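Long-range contacts in putative protein (Aquifex aeolicus, PDB 1T6T), which is of unknown function but has a Toprim domain of the RNase M5-like type, and so probably acts on nucleic acid with bound metal ions: residues R20-V26 with W62-L68; N30-L35 with I109-N113; V55-E59 with L85-F91; G75-Q80 with E95-N99. One frame throughout, in Å; residues are numbered along the deposited sequence.

Contact 1. Residues R20-V26 with W62-L68; sequences REAVILV and WEKVILL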
loop_
_atom_site.group_PDB
_atom_site.type_symbol
_atom_site.label_atom_id
_atom_site.label_comp_id
_atom_site.label_asym_id
_atom_site.label_seq_id
_atom_site.Cartn_x
_atom_site.Cartn_y
_atom_site.Cartn_z
ATOM N N ARG B 20 -7.212 20.547 11.496
ATOM C CA ARG B 20 -6.917 21.934 11.150
ATOM C C ARG B 20 -5.534 22.293 11.683
ATOM O O ARG B 20 -4.955 23.311 11.295
ATOM C CB ARG B 20 -7.941 22.898 11.757
ATOM C CG ARG B 20 -9.257 23.013 11.001
ATOM C CD ARG B 20 -10.235 21.941 11.418
ATOM N NE ARG B 20 -11.615 22.321 11.115
ATOM C CZ ARG B 20 -12.210 22.140 9.941
ATOM N NH1 ARG B 20 -11.557 21.576 8.933
ATOM N NH2 ARG B 20 -13.471 22.520 9.777
ATOM N N GLU B 21 -5.007 21.450 12.572
ATOM C CA GLU B 21 -3.699 21.682 13.182
ATOM C C GLU B 21 -2.653 20.640 12.784
ATOM O O GLU B 21 -1.458 20.834 13.005
ATOM C CB GLU B 21 -3.830 21.676 14.708
ATOM C CG GLU B 21 -4.923 22.577 15.257
ATOM C CD GLU B 21 -4.671 24.044 14.982
ATOM O OE1 GLU B 21 -3.590 24.547 15.364
ATOM O OE2 GLU B 21 -5.557 24.698 14.390
ATOM N N ALA B 22 -3.103 19.529 12.214
ATOM C CA ALA B 22 -2.192 18.464 11.811
ATOM C C ALA B 22 -2.700 17.752 10.563
ATOM O O ALA B 22 -3.904 17.690 10.326
ATOM C CB ALA B 22 -2.029 17.463 12.948
ATOM N N VAL B 23 -1.775 17.214 9.775
ATOM C CA VAL B 23 -2.130 16.497 8.560
ATOM C C VAL B 23 -2.363 15.028 8.885
ATOM O O VAL B 23 -1.663 14.440 9.709
ATOM C CB VAL B 23 -1.010 16.584 7.497
ATOM C CG1 VAL B 23 -1.435 15.847 6.232
ATOM C CG2 VAL B 23 -0.716 18.029 7.169
ATOM N N ILE B 24 -3.359 14.444 8.237
ATOM C CA ILE B 24 -3.690 13.042 8.438
ATOM C C ILE B 24 -3.072 12.232 7.307
ATOM O O ILE B 24 -3.164 12.618 6.138
ATOM C CB ILE B 24 -5.222 12.833 8.412
ATOM C CG1 ILE B 24 -5.858 13.557 9.602
ATOM C CG2 ILE B 24 -5.548 11.336 8.403
ATOM C CD1 ILE B 24 -7.368 13.682 9.520
ATOM N N LEU B 25 -2.445 11.114 7.657
ATOM C CA LEU B 25 -1.838 10.241 6.658
ATOM C C LEU B 25 -2.581 8.912 6.612
ATOM O O LEU B 25 -2.796 8.272 7.645
ATOM C CB LEU B 25 -0.365 9.972 6.982
ATOM C CG LEU B 25 0.597 11.156 7.084
ATOM C CD1 LEU B 25 2.026 10.622 7.185
ATOM C CD2 LEU B 25 0.464 12.057 5.867
ATOM N N VAL B 26 -2.989 8.514 5.412
ATOM C CA VAL B 26 -3.682 7.247 5.220
ATOM C C VAL B 26 -2.987 6.521 4.085
ATOM O O VAL B 26 -2.139 7.086 3.399
ATOM C CB VAL B 26 -5.194 7.433 4.872
ATOM C CG1 VAL B 26 -5.912 8.139 6.020
ATOM C CG2 VAL B 26 -5.353 8.207 3.568
ATOM N N TRP B 62 3.725 21.836 8.032
ATOM C CA TRP B 62 3.061 21.199 9.155
ATOM C C TRP B 62 4.092 20.594 10.093
ATOM O O TRP B 62 5.097 20.042 9.648
ATOM C CB TRP B 62 2.098 20.123 8.647
ATOM C CG TRP B 62 1.060 20.680 7.719
ATOM C CD1 TRP B 62 1.167 20.848 6.369
ATOM C CD2 TRP B 62 -0.224 21.196 8.089
ATOM N NE1 TRP B 62 0.028 21.438 5.872
ATOM C CE2 TRP B 62 -0.843 21.662 6.907
ATOM C CE3 TRP B 62 -0.911 21.310 9.304
ATOM C CZ2 TRP B 62 -2.119 22.235 6.904
ATOM C CZ3 TRP B 62 -2.182 21.881 9.301
ATOM C CH2 TRP B 62 -2.771 22.335 8.107
ATOM N N GLU B 63 3.851 20.712 11.393
ATOM C CA GLU B 63 4.776 20.167 12.376
ATOM C C GLU B 63 4.265 18.855 12.949
ATOM O O GLU B 63 5.038 18.057 13.471
ATOM C CB GLU B 63 4.971 21.161 13.523
ATOM C CG GLU B 63 5.514 22.509 13.098
ATOM C CD GLU B 63 5.484 23.523 14.229
ATOM O OE1 GLU B 63 5.994 24.647 14.038
ATOM O OE2 GLU B 63 4.944 23.194 15.308
ATOM N N LYS B 64 2.960 18.636 12.845
ATOM C CA LYS B 64 2.344 17.440 13.398
ATOM C C LYS B 64 1.623 16.604 12.349
ATOM O O LYS B 64 0.998 17.135 11.429
ATOM C CB LYS B 64 1.363 17.837 14.500
ATOM C CG LYS B 64 0.947 16.698 15.414
ATOM C CD LYS B 64 -0.127 17.131 16.413
ATOM C CE LYS B 64 0.296 18.341 17.239
ATOM N NZ LYS B 64 0.362 19.602 16.436
ATOM N N VAL B 65 1.721 15.288 12.501
ATOM C CA VAL B 65 1.085 14.360 11.584
ATOM C C VAL B 65 0.279 13.307 12.336
ATOM O O VAL B 65 0.768 12.687 13.280
ATOM C CB VAL B 65 2.126 13.629 10.711
ATOM C CG1 VAL B 65 1.433 12.609 9.830
ATOM C CG2 VAL B 65 2.894 14.627 9.864
ATOM N N ILE B 66 -0.965 13.114 11.914
ATOM C CA ILE B 66 -1.827 12.113 12.519
ATOM C C ILE B 66 -1.755 10.857 11.645
ATOM O O ILE B 66 -2.125 10.893 10.472
ATOM C CB ILE B 66 -3.284 12.610 12.582
ATOM C CG1 ILE B 66 -3.381 13.821 13.521
ATOM C CG2 ILE B 66 -4.196 11.483 13.046
ATOM C CD1 ILE B 66 -4.720 14.530 13.473
ATOM N N LEU B 67 -1.264 9.757 12.205
ATOM C CA LEU B 67 -1.164 8.511 11.446
ATOM C C LEU B 67 -2.475 7.745 11.536
ATOM O O LEU B 67 -2.959 7.456 12.631
ATOM C CB LEU B 67 -0.023 7.642 11.985
ATOM C CG LEU B 67 1.376 8.251 11.932
ATOM C CD1 LEU B 67 2.387 7.223 12.411
ATOM C CD2 LEU B 67 1.699 8.699 10.506
ATOM N N LEU B 68 -3.060 7.436 10.384
ATOM C CA LEU B 68 -4.321 6.701 10.351
ATOM C C LEU B 68 -4.302 5.539 9.380
ATOM O O LEU B 68 -5.111 5.483 8.460
ATOM C CB LEU B 68 -5.488 7.613 9.976
ATOM C CG LEU B 68 -6.346 8.236 11.076
ATOM C CD1 LEU B 68 -7.628 8.761 10.438
ATOM C CD2 LEU B 68 -6.679 7.201 12.151
HETATM O O HOH W 1 1.208 20.992 12.570
#
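Strands 23-26 and 64-67 run side by side in the same direction, their axes 4.6 Å apart at the closest and 35° from exact alignment. Val23 pairs with Val65, Ile24 with Ile66 and Leu25 with Leu67. The backbone of 20-26 uses Val23 and Leu25: Val23 N donates to Lys64 O (3.2 Å), Val23 O accepts from Ile66 N (2.7 Å), Leu25 N donates to Ile66 O (2.8 Å) and Leu25 O accepts from Leu68 N (2.9 Å). Ahead of the paired residues, water 1 links Glu21 O (2.7 Å) to Glu63 N (2.9 Å). These are the two inner strands of the four-stranded parallel sheet of the Toprim fold, order 2-1-3-4; strand 43-45 flanks 23-26, and strand 92-94 flanks 64-67. On one face, Leu25 CG packs 3.2 Å from Val65 CG1 and Leu25 CD1 3.9 Å from Leu67 CD2, under Leu86 of helix 73-88. On the other, Ile24 CG1 lies 4.1 Å from Ile66 CB and Ile24 CG2 3.9 Å from Leu68 CD1, against helix 8-18. At the N-terminal end Val23 CG2 makes a CH-pi contact with Trp62, 3.3 Å from the centroid of its five-membered ring and almost on the ring normal.

Contact 2. Residues N30-L35 with I109-N113; sequences NDKKAL and IEEIN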
loop_
_atom_site.group_PDB
_atom_site.type_symbol
_atom_site.label_atom_id
_atom_site.label_comp_id
_atom_site.label_asym_id
_atom_site.label_seq_id
_atom_site.Cartn_x
_atom_site.Cartn_y
_atom_site.Cartn_z
ATOM N N ASN B 30 -9.097 5.707 -1.374
ATOM C CA ASN B 30 -10.437 5.439 -0.863
ATOM C C ASN B 30 -10.551 5.803 0.613
ATOM O O ASN B 30 -11.633 6.141 1.091
ATOM C CB ASN B 30 -10.815 3.976 -1.084
ATOM C CG ASN B 30 -11.282 3.715 -2.497
ATOM O OD1 ASN B 30 -12.353 4.174 -2.901
ATOM N ND2 ASN B 30 -10.477 2.992 -3.267
ATOM N N ASP B 31 -9.438 5.733 1.338
ATOM C CA ASP B 31 -9.455 6.111 2.746
ATOM C C ASP B 31 -9.625 7.625 2.783
ATOM O O ASP B 31 -10.359 8.161 3.607
ATOM C CB ASP B 31 -8.144 5.736 3.441
ATOM C CG ASP B 31 -7.879 4.245 3.423
ATOM O OD1 ASP B 31 -8.851 3.472 3.536
ATOM O OD2 ASP B 31 -6.702 3.845 3.309
ATOM N N LYS B 32 -8.941 8.306 1.872
ATOM C CA LYS B 32 -9.024 9.756 1.795
ATOM C C LYS B 32 -10.447 10.169 1.415
ATOM O O LYS B 32 -10.987 11.135 1.953
ATOM C CB LYS B 32 -8.014 10.277 0.768
ATOM C CG LYS B 32 -7.973 11.792 0.634
ATOM C CD LYS B 32 -6.792 12.232 -0.213
ATOM C CE LYS B 32 -6.754 13.747 -0.362
ATOM N NZ LYS B 32 -5.550 14.197 -1.113
ATOM N N LYS B 33 -11.059 9.425 0.498
ATOM C CA LYS B 33 -12.422 9.730 0.073
ATOM C C LYS B 33 -13.416 9.535 1.214
ATOM O O LYS B 33 -14.342 10.328 1.384
ATOM C CB LYS B 33 -12.817 8.857 -1.122
ATOM C CG LYS B 33 -12.162 9.291 -2.420
ATOM C CD LYS B 33 -12.594 8.429 -3.595
ATOM C CE LYS B 33 -12.184 9.069 -4.917
ATOM N NZ LYS B 33 -10.728 9.376 -4.968
ATOM N N ALA B 34 -13.217 8.480 1.995
ATOM C CA ALA B 34 -14.093 8.192 3.123
ATOM C C ALA B 34 -14.061 9.343 4.128
ATOM O O ALA B 34 -15.095 9.739 4.674
ATOM C CB ALA B 34 -13.667 6.890 3.797
ATOM N N LEU B 35 -12.868 9.879 4.377
ATOM C CA LEU B 35 -12.722 10.992 5.310
ATOM C C LEU B 35 -13.337 12.269 4.751
ATOM O O LEU B 35 -13.898 13.079 5.493
ATOM C CB LEU B 35 -11.241 11.229 5.621
ATOM C CG LEU B 35 -10.598 10.135 6.479
ATOM C CD1 LEU B 35 -9.080 10.294 6.492
ATOM C CD2 LEU B 35 -11.176 10.203 7.890
ATOM N N ILE B 109 -9.890 1.985 7.834
ATOM C CA ILE B 109 -10.434 3.325 7.994
ATOM C C ILE B 109 -11.604 3.520 7.037
ATOM O O ILE B 109 -12.550 4.248 7.328
ATOM C CB ILE B 109 -9.357 4.400 7.707
ATOM C CG1 ILE B 109 -8.091 4.102 8.522
ATOM C CG2 ILE B 109 -9.900 5.781 8.039
ATOM C CD1 ILE B 109 -8.313 3.972 10.020
ATOM N N GLU B 110 -11.544 2.843 5.898
ATOM C CA GLU B 110 -12.596 2.946 4.898
ATOM C C GLU B 110 -13.955 2.519 5.460
ATOM O O GLU B 110 -14.998 2.886 4.925
ATOM C CB GLU B 110 -12.241 2.079 3.687
ATOM C CG GLU B 110 -12.874 2.540 2.392
ATOM C CD GLU B 110 -12.484 1.668 1.217
ATOM O OE1 GLU B 110 -11.306 1.255 1.149
ATOM O OE2 GLU B 110 -13.351 1.409 0.355
ATOM N N GLU B 111 -13.944 1.750 6.545
ATOM C CA GLU B 111 -15.186 1.284 7.157
ATOM C C GLU B 111 -16.057 2.412 7.711
ATOM O O GLU B 111 -17.251 2.220 7.932
ATOM C CB GLU B 111 -14.888 0.282 8.279
ATOM C CG GLU B 111 -14.370 -1.063 7.800
ATOM C CD GLU B 111 -14.025 -1.997 8.948
ATOM O OE1 GLU B 111 -14.876 -2.187 9.842
ATOM O OE2 GLU B 111 -12.907 -2.545 8.956
ATOM N N ILE B 112 -15.475 3.583 7.936
ATOM C CA ILE B 112 -16.257 4.696 8.466
ATOM C C ILE B 112 -17.315 5.179 7.477
ATOM O O ILE B 112 -18.253 5.874 7.861
ATOM C CB ILE B 112 -15.366 5.902 8.858
ATOM C CG1 ILE B 112 -14.657 6.459 7.622
ATOM C CG2 ILE B 112 -14.364 5.485 9.919
ATOM C CD1 ILE B 112 -13.820 7.695 7.900
ATOM N N ASN B 113 -17.175 4.811 6.207
ATOM C CA ASN B 113 -18.150 5.240 5.212
ATOM C C ASN B 113 -19.393 4.350 5.179
ATOM O O ASN B 113 -20.469 4.876 4.829
ATOM C CB ASN B 113 -17.507 5.327 3.817
ATOM C CG ASN B 113 -17.040 3.985 3.292
ATOM O OD1 ASN B 113 -16.368 3.915 2.262
ATOM N ND2 ASN B 113 -17.397 2.912 3.986
HETATM O O HOH W 2 -14.146 5.414 0.083
HETATM O O HOH W 3 -9.165 1.366 4.648
HETATM O O HOH W 4 -8.673 2.713 0.833
#
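Glu110, Ala34 and Asp31 lose the most surface where helix 29-36 meets the 3-10 turn 109-112 near the C-terminal end of the model. Ala34 points toward the turn, and its small side chain allows close approach: CB is 4.2 Å from Glu110 CA, 4.0 Å from Ile112 CG1 and 4.1 Å from Asn113 CB. One residue on, Leu35 CD2 meets Ile112 CD1 at 3.6 Å, extending this apolar patch toward the core. Asp31 and Glu110 make the wetter half. Their carboxylates come close, Asp31 OD1 to Glu110 OE1 being 4.1 Å, and water 4 lies between them, donating to Glu110 OE1 at 3.0 Å and weakly to Asp31 OD1 at 2.8 Å. Water 3 accepts from Glu110 N (3.1 Å) and sits 2.4 Å from Asp31 OD1. Each acid also has a partner beyond the contact: Asp31 OD2 accepts from Gly28 N, and Glu110 forms a salt bridge with Arg77 of the second subunit. That arginine also packs on Asn30 and so spans both segments, placing the contact at the subunit interface. On the helix side, Leu35 packs on Ile24 and Val26 of strand 23-26 and on Val43 of strand 43-45, while Ile109 N is hydrogen-bonded to Asp70 OD1 in the loop after strand 64-67.

Contact 3. Residues V55-E59 with L85-F91; sequences VDMLE and LLSSQGF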
loop_
_atom_site.group_PDB
_atom_site.type_symbol
_atom_site.label_atom_id
_atom_site.label_comp_id
_atom_site.label_asym_id
_atom_site.label_seq_id
_atom_site.Cartn_x
_atom_site.Cartn_y
_atom_site.Cartn_z
ATOM N N VAL B 55 7.385 13.596 3.380
ATOM C CA VAL B 55 8.252 14.480 4.146
ATOM C C VAL B 55 8.403 15.820 3.424
ATOM O O VAL B 55 8.239 16.888 4.021
ATOM C CB VAL B 55 9.654 13.858 4.325
ATOM C CG1 VAL B 55 10.582 14.845 5.029
ATOM C CG2 VAL B 55 9.548 12.566 5.124
ATOM N N ASP B 56 8.715 15.758 2.134
ATOM C CA ASP B 56 8.900 16.971 1.349
ATOM C C ASP B 56 7.641 17.831 1.266
ATOM O O ASP B 56 7.724 19.062 1.242
ATOM C CB ASP B 56 9.394 16.623 -0.058
ATOM C CG ASP B 56 10.769 15.974 -0.045
ATOM O OD1 ASP B 56 11.525 16.190 0.928
ATOM O OD2 ASP B 56 11.102 15.255 -1.012
HETATM N N MSE B 57 6.480 17.182 1.229
HETATM C CA MSE B 57 5.198 17.882 1.160
HETATM C C MSE B 57 4.874 18.626 2.451
HETATM O O MSE B 57 4.239 19.680 2.426
HETATM C CB MSE B 57 4.064 16.888 0.897
HETATM C CG MSE B 57 4.025 16.305 -0.493
HETATM SE SE MSE B 57 2.733 14.859 -0.570
HETATM C CE MSE B 57 1.106 15.901 -0.669
ATOM N N LEU B 58 5.310 18.068 3.576
ATOM C CA LEU B 58 5.029 18.653 4.883
ATOM C C LEU B 58 6.071 19.629 5.414
ATOM O O LEU B 58 5.753 20.495 6.231
ATOM C CB LEU B 58 4.837 17.536 5.910
ATOM C CG LEU B 58 3.773 16.482 5.592
ATOM C CD1 LEU B 58 3.814 15.390 6.648
ATOM C CD2 LEU B 58 2.398 17.129 5.533
ATOM N N GLU B 59 7.309 19.487 4.955
ATOM C CA GLU B 59 8.402 20.334 5.414
ATOM C C GLU B 59 8.070 21.819 5.414
ATOM O O GLU B 59 7.675 22.379 4.390
ATOM C CB GLU B 59 9.648 20.106 4.556
ATOM C CG GLU B 59 10.902 20.696 5.170
ATOM C CD GLU B 59 12.098 20.618 4.253
ATOM O OE1 GLU B 59 12.164 19.684 3.423
ATOM O OE2 GLU B 59 12.982 21.491 4.375
ATOM N N LEU B 85 10.135 7.231 10.225
ATOM C CA LEU B 85 10.594 8.217 9.258
ATOM C C LEU B 85 10.240 9.642 9.660
ATOM O O LEU B 85 11.107 10.516 9.704
ATOM C CB LEU B 85 10.011 7.934 7.868
ATOM C CG LEU B 85 10.373 8.981 6.803
ATOM C CD1 LEU B 85 11.890 9.081 6.664
ATOM C CD2 LEU B 85 9.738 8.609 5.473
ATOM N N LEU B 86 8.968 9.882 9.951
ATOM C CA LEU B 86 8.542 11.222 10.320
ATOM C C LEU B 86 9.236 11.723 11.578
ATOM O O LEU B 86 9.679 12.869 11.628
ATOM C CB LEU B 86 7.014 11.270 10.473
ATOM C CG LEU B 86 6.267 11.097 9.139
ATOM C CD1 LEU B 86 4.790 10.899 9.399
ATOM C CD2 LEU B 86 6.497 12.314 8.244
ATOM N N SER B 87 9.356 10.873 12.591
ATOM C CA SER B 87 10.021 11.314 13.809
ATOM C C SER B 87 11.497 11.623 13.517
ATOM O O SER B 87 12.060 12.563 14.076
ATOM C CB SER B 87 9.892 10.250 14.912
ATOM O OG SER B 87 10.538 9.040 14.557
ATOM N N SER B 88 12.115 10.849 12.625
ATOM C CA SER B 88 13.523 11.067 12.293
ATOM C C SER B 88 13.726 12.402 11.583
ATOM O O SER B 88 14.814 12.975 11.637
ATOM C CB SER B 88 14.063 9.941 11.402
ATOM O OG SER B 88 13.641 10.095 10.055
ATOM N N GLN B 89 12.679 12.892 10.923
ATOM C CA GLN B 89 12.763 14.151 10.190
ATOM C C GLN B 89 12.306 15.363 10.997
ATOM O O GLN B 89 12.229 16.471 10.467
ATOM C CB GLN B 89 11.952 14.061 8.894
ATOM C CG GLN B 89 12.337 12.884 7.995
ATOM C CD GLN B 89 13.798 12.911 7.573
ATOM O OE1 GLN B 89 14.282 13.904 7.032
ATOM N NE2 GLN B 89 14.506 11.811 7.815
ATOM N N GLY B 90 11.988 15.149 12.270
ATOM C CA GLY B 90 11.576 16.251 13.125
ATOM C C GLY B 90 10.091 16.521 13.292
ATOM O O GLY B 90 9.712 17.530 13.891
ATOM N N PHE B 91 9.245 15.642 12.767
ATOM C CA PHE B 91 7.800 15.820 12.895
ATOM C C PHE B 91 7.266 15.204 14.178
ATOM O O PHE B 91 7.834 14.246 14.700
ATOM C CB PHE B 91 7.075 15.165 11.713
ATOM C CG PHE B 91 7.353 15.821 10.396
ATOM C CD1 PHE B 91 6.655 16.965 10.015
ATOM C CD2 PHE B 91 8.323 15.311 9.544
ATOM C CE1 PHE B 91 6.920 17.591 8.804
ATOM C CE2 PHE B 91 8.600 15.929 8.325
ATOM C CZ PHE B 91 7.897 17.072 7.955
#
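Phe91, just past the end of helix 73-88, brings its ring up against the last turn of helix 51-58. Its CE1 is 3.6 Å from Leu58 CB and its CE2 4.0 Å from Val55 CG1, while Glu59 N approaches the ring edge, 3.9 Å from CZ. That amide already donates to Val55 O at 2.9 Å, back into the last turn of helix 51-58, so the ring meets the helix end by van der Waals packing. The chain comes round to this position through a Schellman motif: Gly90, with positive phi, closes helix 73-88 by donating to Ser87 O (3.2 Å), and Phe91 N donates back to Leu86 O (3.0 Å). With these backbone angles a CB at residue 90 would collide with the carbonyl O of Gln89, so glycine suits the position. In the alpha/beta Toprim fold, helix 51-58 precedes strand 64-67 in the chain and helix 73-88 follows it, and the two pack next to each other on the same face of the parallel sheet. Val55 fills the gap between them, with CG2 4.0 Å from Leu85 CD2 and 4.4 Å from Leu86 CD2, and CG1 4.0 Å from Gln89 CG. Deeper in, Leu58 CD1 stands 4.4 Å from Leu86 CD2, and both leucines rest on Val65; Leu58 also touches Val23 and Ile44, and Leu86 reaches Leu25 and Leu67.

Contact 4. Residues G75-Q80 with E95-N99; sequences GERINQ and ENFRN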
loop_
_atom_site.group_PDB
_atom_site.type_symbol
_atom_site.label_atom_id
_atom_site.label_comp_id
_atom_site.label_asym_id
_atom_site.label_seq_id
_atom_site.Cartn_x
_atom_site.Cartn_y
_atom_site.Cartn_z
ATOM N N GLY B 75 -1.268 -2.500 7.502
ATOM C CA GLY B 75 -1.322 -1.145 8.019
ATOM C C GLY B 75 -0.350 -0.886 9.158
ATOM O O GLY B 75 0.207 0.207 9.269
ATOM N N GLU B 76 -0.144 -1.883 10.011
ATOM C CA GLU B 76 0.763 -1.741 11.142
ATOM C C GLU B 76 2.212 -1.580 10.680
ATOM O O GLU B 76 2.977 -0.826 11.279
ATOM C CB GLU B 76 0.627 -2.948 12.073
ATOM C CG GLU B 76 1.369 -2.817 13.400
ATOM C CD GLU B 76 0.949 -1.593 14.204
ATOM O OE1 GLU B 76 -0.265 -1.313 14.291
ATOM O OE2 GLU B 76 1.838 -0.917 14.763
ATOM N N ARG B 77 2.594 -2.291 9.621
ATOM C CA ARG B 77 3.951 -2.179 9.095
ATOM C C ARG B 77 4.174 -0.774 8.540
ATOM O O ARG B 77 5.212 -0.154 8.782
ATOM C CB ARG B 77 4.184 -3.211 7.992
ATOM C CG ARG B 77 4.197 -4.640 8.492
ATOM C CD ARG B 77 4.212 -5.622 7.336
ATOM N NE ARG B 77 4.351 -6.998 7.803
ATOM C CZ ARG B 77 4.170 -8.067 7.037
ATOM N NH1 ARG B 77 3.840 -7.921 5.762
ATOM N NH2 ARG B 77 4.326 -9.284 7.545
ATOM N N ILE B 78 3.197 -0.271 7.794
ATOM C CA ILE B 78 3.311 1.067 7.226
ATOM C C ILE B 78 3.308 2.103 8.348
ATOM O O ILE B 78 4.063 3.074 8.314
ATOM C CB ILE B 78 2.150 1.368 6.253
ATOM C CG1 ILE B 78 2.198 0.389 5.082
ATOM C CG2 ILE B 78 2.256 2.800 5.738
ATOM C CD1 ILE B 78 1.095 0.597 4.065
ATOM N N ASN B 79 2.457 1.889 9.347
ATOM C CA ASN B 79 2.383 2.809 10.471
ATOM C C ASN B 79 3.751 2.941 11.131
ATOM O O ASN B 79 4.224 4.046 11.380
ATOM C CB ASN B 79 1.378 2.317 11.512
ATOM C CG ASN B 79 1.122 3.344 12.598
ATOM O OD1 ASN B 79 0.442 4.342 12.373
ATOM N ND2 ASN B 79 1.683 3.110 13.780
ATOM N N GLN B 80 4.383 1.806 11.414
ATOM C CA GLN B 80 5.690 1.808 12.063
ATOM C C GLN B 80 6.755 2.474 11.211
ATOM O O GLN B 80 7.575 3.245 11.716
ATOM C CB GLN B 80 6.121 0.380 12.401
ATOM C CG GLN B 80 5.258 -0.275 13.463
ATOM C CD GLN B 80 5.065 0.622 14.676
ATOM O OE1 GLN B 80 6.034 1.082 15.286
ATOM N NE2 GLN B 80 3.808 0.878 15.028
ATOM N N GLU B 95 -0.505 9.263 17.319
ATOM C CA GLU B 95 -1.083 7.935 17.123
ATOM C C GLU B 95 -2.339 7.762 17.971
ATOM O O GLU B 95 -2.968 6.706 17.946
ATOM C CB GLU B 95 -0.080 6.844 17.514
ATOM C CG GLU B 95 1.073 6.659 16.553
ATOM C CD GLU B 95 1.955 5.493 16.950
ATOM O OE1 GLU B 95 2.727 5.625 17.926
ATOM O OE2 GLU B 95 1.863 4.435 16.294
ATOM N N ASN B 96 -2.701 8.796 18.721
ATOM C CA ASN B 96 -3.872 8.718 19.586
ATOM C C ASN B 96 -5.170 8.356 18.879
ATOM O O ASN B 96 -5.959 7.578 19.401
ATOM C CB ASN B 96 -4.066 10.029 20.352
ATOM C CG ASN B 96 -2.914 10.331 21.289
ATOM O OD1 ASN B 96 -2.388 9.438 21.950
ATOM N ND2 ASN B 96 -2.523 11.596 21.358
ATOM N N PHE B 97 -5.405 8.915 17.699
ATOM C CA PHE B 97 -6.640 8.619 16.984
ATOM C C PHE B 97 -6.693 7.179 16.511
ATOM O O PHE B 97 -7.724 6.511 16.638
ATOM C CB PHE B 97 -6.809 9.583 15.810
ATOM C CG PHE B 97 -7.233 10.958 16.230
ATOM C CD1 PHE B 97 -8.565 11.229 16.529
ATOM C CD2 PHE B 97 -6.294 11.975 16.366
ATOM C CE1 PHE B 97 -8.958 12.497 16.961
ATOM C CE2 PHE B 97 -6.675 13.246 16.797
ATOM C CZ PHE B 97 -8.010 13.505 17.094
ATOM N N ARG B 98 -5.582 6.699 15.971
ATOM C CA ARG B 98 -5.515 5.328 15.496
ATOM C C ARG B 98 -5.628 4.365 16.677
ATOM O O ARG B 98 -6.351 3.374 16.610
ATOM C CB ARG B 98 -4.196 5.090 14.753
ATOM C CG ARG B 98 -4.054 3.683 14.186
ATOM C CD ARG B 98 -2.857 3.593 13.249
ATOM N NE ARG B 98 -2.724 2.273 12.632
ATOM C CZ ARG B 98 -2.070 1.251 13.173
ATOM N NH1 ARG B 98 -1.479 1.389 14.352
ATOM N NH2 ARG B 98 -1.998 0.092 12.531
ATOM N N ASN B 99 -4.915 4.658 17.759
ATOM C CA ASN B 99 -4.960 3.785 18.926
ATOM C C ASN B 99 -6.345 3.704 19.543
ATOM O O ASN B 99 -6.715 2.675 20.107
ATOM C CB ASN B 99 -3.951 4.232 19.987
ATOM C CG ASN B 99 -2.520 3.960 19.578
ATOM O OD1 ASN B 99 -2.256 3.105 18.728
ATOM N ND2 ASN B 99 -1.585 4.675 20.190
HETATM O O HOH W 5 0.433 0.375 16.810
HETATM O O HOH W 6 2.759 2.258 17.349
#
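A polar, salt-bridged contact joins the first turns of helix 73-88 to the start of helix 96-101, next to the loop of the Toprim fold that follows strand 64-67. In this family such a loop carries the paired acids of the DxD motif, here probably Asp70 and Asp72, which are expected to bind metal. Arg98 is the main link. Its NH1 and NH2 both donate to Glu76 OE1, at 3.0 and 2.8 Å, in a salt bridge at the guanidinium edge, while NE bonds to Phe69 O and NH2 also to Asp70 O; one side chain of helix 96-101 therefore reaches both helix 73-88 and the backbone of the loop after strand 64-67. Asp72 OD1 in turn accepts from Gly75 N in the first turn of helix 73-88. Arg98 NH2 also lies 3.9 Å from Gly75 C. A second polar link runs beside the first: Asn79 ND2 donates to Glu95 OE2 at 2.8 Å, and Glu95 OE1 forms a salt bridge with Lys83. Gln80 NE2 donates to Glu76 OE2 (2.7 Å) and to water 6 (2.9 Å), which donates on to Glu95 OE2 (2.6 Å). Asn79 CG lies over one face of the Arg98 guanidinium, and Asn79 OD1, buried with no polar partner in the model, is 3.5 Å from Arg98 CD.

Contact 1 is the hub, touching each of the others; its centre lies 11 Å from that of contact 3, 12 Å from contact 4 and 16 Å from contact 2. Val65 CG2 meets Leu58 CD1 of contact 3 at 3.4 Å, Leu67 O meets Arg98 CB of contact 4 at 3.4 Å, and Leu68 O meets Ile109 CG1 of contact 2 at 3.3 Å. Contacts 3 and 4 use opposite ends of helix 73-88, and their centres are 16 Å apart. Contacts 2 and 3 lie on opposite sides of the chain's centre, 24 Å between their centres. Contacts 2 and 4 both hold Asp70 of the probable metal site, by Ile109 N and Arg98 NH2 respectively.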